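Long-range contact in uncharacterized protein (Bacteroides thetaiotaomicron VPI-5482, PDB 2RLD), which is of unknown function but binds calcium and belongs to the four-helix-bundle family of 23S rRNA-intervening sequence proteins: residues C[69-80]-C[104-115]. Numbering follows the deposited sequence. Where two conformers were deposited one is given.
Sequences LNIALKEANETE and STEINKLLISII
Ser104 points its OG anti to the backbone N (chi1 -153°), and Glu80 bends at chi2 (144°), which brings hydroxyl and carboxylate together. Ser104 OG donates to Glu80 OE2 at 2.8 Å. The hydroxyl arrives on the anti side of OE2, somewhat out of the carboxylate plane. The side chains of Glu80 and Asn108 approach head-on from the two helices, with carboxylate and amide near each other. The Asn108 side chain is a knob among Leu73, Ala76, Asn77 and Glu80. With Glu80 replaced by alanine, the hydroxyl of the buried Ser104 would probably lose its acceptor and a gap would open beside Asn108. Leu73 is the reciprocal knob, set among Asn108, Leu111, Ile112 and Ile115. Its CD2 meets Ile112 CG1 at 3.9 Å. Leu111 CD1 rests on the backbone, 3.7 Å from Leu73 N, and also touches Ala72 CB. Further along, Leu69 CB packs on Ile115 CG1 at 3.9 Å. The contact is thus polar at one end and aliphatic at the other. The segment axes approach to 9.5 Å and run nearly antiparallel, at 155°. This pairs helix 62-88 with helix 94-116 in the four-helix bundle. Phe18 of helix 7-32 covers Thr79, Ser104 and Ile107, Ala56 of helix 38-57 touches Leu69, and Arg54 of a second subunit packs on Glu80.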
loop_
_atom_site.group_PDB
_atom_site.type_symbol
_atom_site.label_atom_id
_atom_site.label_comp_id
_atom_site.label_asym_id
_atom_site.label_seq_id
_atom_site.Cartn_x
_atom_site.Cartn_y
_atom_site.Cartn_z
ATOM N N LEU C 69 1.477 -21.894 6.958
ATOM C CA LEU C 69 1.977 -21.724 8.318
ATOM C C LEU C 69 3.289 -20.942 8.327
ATOM O O LEU C 69 3.563 -20.169 9.256
ATOM C CB LEU C 69 2.152 -23.064 9.013
ATOM C CG LEU C 69 0.888 -23.862 9.362
ATOM C CD1 LEU C 69 1.259 -25.019 10.277
ATOM C CD2 LEU C 69 -0.168 -22.966 10.005
ATOM N N ASN C 70 4.108 -21.136 7.300
ATOM C CA ASN C 70 5.354 -20.387 7.188
ATOM C C ASN C 70 5.102 -18.908 6.971
ATOM O O ASN C 70 5.849 -18.074 7.498
ATOM C CB ASN C 70 6.203 -20.924 6.045
ATOM C CG ASN C 70 7.616 -20.321 6.029
ATOM O OD1 ASN C 70 7.963 -19.564 5.121
ATOM N ND2 ASN C 70 8.436 -20.670 7.033
ATOM N N ILE C 71 4.055 -18.574 6.209
ATOM C CA ILE C 71 3.644 -17.162 6.087
ATOM C C ILE C 71 3.131 -16.615 7.435
ATOM O O ILE C 71 3.466 -15.484 7.811
ATOM C CB ILE C 71 2.562 -16.944 5.014
ATOM C CG1 ILE C 71 3.041 -17.417 3.637
ATOM C CG2 ILE C 71 2.177 -15.443 4.921
ATOM C CD1 ILE C 71 1.914 -17.445 2.597
ATOM N N ALA C 72 2.387 -17.422 8.194
ATOM C CA ALA C 72 1.981 -17.028 9.569
ATOM C C ALA C 72 3.203 -16.734 10.448
ATOM O O ALA C 72 3.249 -15.741 11.180
ATOM C CB ALA C 72 1.126 -18.131 10.218
ATOM N N LEU C 73 4.214 -17.600 10.341
ATOM C CA LEU C 73 5.444 -17.401 11.096
ATOM C C LEU C 73 6.170 -16.096 10.703
ATOM O O LEU C 73 6.752 -15.402 11.547
ATOM C CB LEU C 73 6.369 -18.590 10.871
ATOM C CG LEU C 73 7.691 -18.560 11.620
ATOM C CD1 LEU C 73 7.460 -18.328 13.117
ATOM C CD2 LEU C 73 8.440 -19.860 11.342
ATOM N N LYS C 74 6.137 -15.786 9.413
ATOM C CA LYS C 74 6.728 -14.556 8.904
ATOM C C LYS C 74 6.067 -13.363 9.549
ATOM O O LYS C 74 6.725 -12.392 9.983
ATOM C CB LYS C 74 6.521 -14.466 7.404
ATOM C CG LYS C 74 7.105 -13.212 6.755
ATOM C CD LYS C 74 6.983 -13.271 5.232
ATOM C CE LYS C 74 5.525 -13.058 4.738
ATOM N NZ LYS C 74 5.164 -11.606 4.789
ATOM N N GLU C 75 4.749 -13.431 9.574
ATOM C CA GLU C 75 3.933 -12.340 10.132
ATOM C C GLU C 75 4.174 -12.194 11.645
ATOM O O GLU C 75 4.267 -11.080 12.172
ATOM C CB GLU C 75 2.457 -12.572 9.801
ATOM C CG GLU C 75 2.104 -12.527 8.305
ATOM C CD GLU C 75 2.225 -11.147 7.652
ATOM O OE1 GLU C 75 2.700 -10.179 8.280
ATOM O OE2 GLU C 75 1.796 -11.036 6.481
ATOM N N ALA C 76 4.322 -13.311 12.343
ATOM C CA ALA C 76 4.693 -13.301 13.771
ATOM C C ALA C 76 6.047 -12.614 13.981
ATOM O O ALA C 76 6.198 -11.778 14.884
ATOM C CB ALA C 76 4.722 -14.725 14.317
ATOM N N ASN C 77 7.010 -12.932 13.125
ATOM C CA ASN C 77 8.316 -12.318 13.233
ATOM C C ASN C 77 8.303 -10.845 12.917
ATOM O O ASN C 77 8.941 -10.060 13.635
ATOM C CB ASN C 77 9.332 -13.047 12.386
ATOM C CG ASN C 77 9.916 -14.206 13.116
ATOM O OD1 ASN C 77 10.813 -14.021 13.944
ATOM N ND2 ASN C 77 9.400 -15.402 12.860
ATOM N N GLU C 78 7.542 -10.442 11.903
ATOM C CA GLU C 78 7.437 -8.997 11.621
ATOM C C GLU C 78 6.791 -8.258 12.796
ATOM O O GLU C 78 7.231 -7.164 13.183
ATOM C CB GLU C 78 6.657 -8.742 10.336
ATOM C CG GLU C 78 6.748 -7.274 9.951
ATOM C CD GLU C 78 5.887 -6.866 8.787
ATOM O OE1 GLU C 78 5.561 -7.729 7.941
ATOM O OE2 GLU C 78 5.548 -5.661 8.730
ATOM N N THR C 79 5.773 -8.867 13.371
ATOM C CA THR C 79 5.059 -8.277 14.511
ATOM C C THR C 79 6.052 -8.070 15.665
ATOM O O THR C 79 6.030 -7.045 16.329
ATOM C CB THR C 79 3.879 -9.186 14.955
ATOM O OG1 THR C 79 2.939 -9.335 13.875
ATOM C CG2 THR C 79 3.160 -8.612 16.180
ATOM N N GLU C 80 6.901 -9.062 15.896
ATOM C CA GLU C 80 7.934 -8.988 16.954
ATOM C C GLU C 80 8.916 -7.838 16.696
ATOM O O GLU C 80 9.354 -7.162 17.617
ATOM C CB GLU C 80 8.589 -10.367 17.106
ATOM C CG GLU C 80 7.604 -11.321 17.829
ATOM C CD GLU C 80 7.619 -12.765 17.355
ATOM O OE1 GLU C 80 8.584 -13.170 16.673
ATOM O OE2 GLU C 80 6.633 -13.486 17.662
ATOM N N SER C 104 3.116 -13.428 21.385
ATOM C CA SER C 104 3.629 -13.554 20.011
ATOM C C SER C 104 4.592 -14.712 19.904
ATOM O O SER C 104 4.474 -15.572 19.022
ATOM C CB SER C 104 4.291 -12.253 19.547
ATOM O OG SER C 104 4.219 -12.132 18.126
ATOM N N THR C 105 5.524 -14.780 20.843
ATOM C CA THR C 105 6.588 -15.758 20.739
ATOM C C THR C 105 6.064 -17.172 21.048
ATOM O O THR C 105 6.581 -18.175 20.526
ATOM C CB THR C 105 7.796 -15.354 21.609
ATOM O OG1 THR C 105 7.374 -15.164 22.953
ATOM C CG2 THR C 105 8.399 -14.047 21.107
ATOM N N GLU C 106 5.021 -17.259 21.871
ATOM C CA GLU C 106 4.316 -18.530 22.070
ATOM C C GLU C 106 3.791 -19.059 20.740
ATOM O O GLU C 106 3.838 -20.249 20.490
ATOM C CB GLU C 106 3.167 -18.354 23.069
ATOM C CG GLU C 106 2.304 -19.578 23.272
ATOM C CD GLU C 106 1.171 -19.343 24.275
ATOM O OE1 GLU C 106 0.661 -18.197 24.371
ATOM O OE2 GLU C 106 0.800 -20.310 24.978
ATOM N N ILE C 107 3.260 -18.169 19.893
ATOM C CA ILE C 107 2.758 -18.559 18.576
ATOM C C ILE C 107 3.895 -19.003 17.655
ATOM O O ILE C 107 3.756 -20.007 16.934
ATOM C CB ILE C 107 1.886 -17.418 17.936
ATOM C CG1 ILE C 107 0.569 -17.278 18.702
ATOM C CG2 ILE C 107 1.644 -17.642 16.436
ATOM C CD1 ILE C 107 -0.203 -16.029 18.359
ATOM N N ASN C 108 5.019 -18.283 17.686
ATOM C CA ASN C 108 6.218 -18.713 16.959
ATOM C C ASN C 108 6.562 -20.180 17.233
ATOM O O ASN C 108 6.817 -20.971 16.322
ATOM C CB ASN C 108 7.431 -17.893 17.377
ATOM C CG ASN C 108 7.458 -16.520 16.770
ATOM O OD1 ASN C 108 6.430 -15.884 16.610
ATOM N ND2 ASN C 108 8.661 -16.047 16.432
ATOM N N LYS C 109 6.575 -20.515 18.516
ATOM C CA LYS C 109 7.039 -21.817 18.990
ATOM C C LYS C 109 6.130 -22.927 18.448
ATOM O O LYS C 109 6.602 -23.955 17.948
ATOM C CB LYS C 109 7.017 -21.791 20.510
ATOM C CG LYS C 109 7.495 -23.046 21.196
ATOM C CD LYS C 109 7.343 -22.922 22.707
ATOM C CE LYS C 109 5.912 -22.601 23.108
ATOM N NZ LYS C 109 5.492 -23.301 24.345
ATOM N N LEU C 110 4.822 -22.702 18.532
ATOM C CA LEU C 110 3.859 -23.695 18.077
ATOM C C LEU C 110 3.927 -23.859 16.546
ATOM O O LEU C 110 3.926 -24.994 16.014
ATOM C CB LEU C 110 2.455 -23.280 18.522
ATOM C CG LEU C 110 2.262 -23.207 20.045
ATOM C CD1 LEU C 110 0.944 -22.510 20.445
ATOM C CD2 LEU C 110 2.343 -24.611 20.621
ATOM N N LEU C 111 4.015 -22.732 15.832
ATOM C CA LEU C 111 4.130 -22.804 14.369
ATOM C C LEU C 111 5.378 -23.567 13.939
ATOM O O LEU C 111 5.334 -24.408 13.037
ATOM C CB LEU C 111 4.130 -21.419 13.742
ATOM C CG LEU C 111 2.827 -20.633 13.872
ATOM C CD1 LEU C 111 3.097 -19.180 13.496
ATOM C CD2 LEU C 111 1.740 -21.236 12.992
ATOM N N ILE C 112 6.487 -23.315 14.618
ATOM C CA ILE C 112 7.729 -23.998 14.276
ATOM C C ILE C 112 7.617 -25.505 14.524
ATOM O O ILE C 112 8.081 -26.323 13.701
ATOM C CB ILE C 112 8.932 -23.399 15.029
ATOM C CG1 ILE C 112 9.215 -21.997 14.489
ATOM C CG2 ILE C 112 10.176 -24.314 14.873
ATOM C CD1 ILE C 112 10.003 -21.119 15.421
ATOM N N SER C 113 6.981 -25.879 15.632
ATOM C CA SER C 113 6.789 -27.287 15.969
ATOM C C SER C 113 6.005 -27.996 14.871
ATOM O O SER C 113 6.438 -29.007 14.330
ATOM C CB SER C 113 6.048 -27.424 17.303
ATOM O OG SER C 113 6.003 -28.775 17.719
ATOM N N ILE C 114 4.846 -27.452 14.540
ATOM C CA ILE C 114 4.026 -28.012 13.479
ATOM C C ILE C 114 4.872 -28.134 12.196
ATOM O O ILE C 114 5.017 -29.226 11.618
ATOM C CB ILE C 114 2.789 -27.134 13.228
ATOM C CG1 ILE C 114 1.839 -27.188 14.431
ATOM C CG2 ILE C 114 2.065 -27.571 11.963
ATOM C CD1 ILE C 114 0.905 -26.015 14.522
ATOM N N ILE C 115 5.468 -27.018 11.786
ATOM C CA ILE C 115 6.230 -26.960 10.539
ATOM C C ILE C 115 7.352 -27.991 10.520
ATOM O O ILE C 115 7.563 -28.670 9.508
ATOM C CB ILE C 115 6.804 -25.556 10.292
ATOM C CG1 ILE C 115 5.655 -24.577 10.003
ATOM C CG2 ILE C 115 7.804 -25.584 9.112
ATOM C CD1 ILE C 115 5.983 -23.119 10.265
#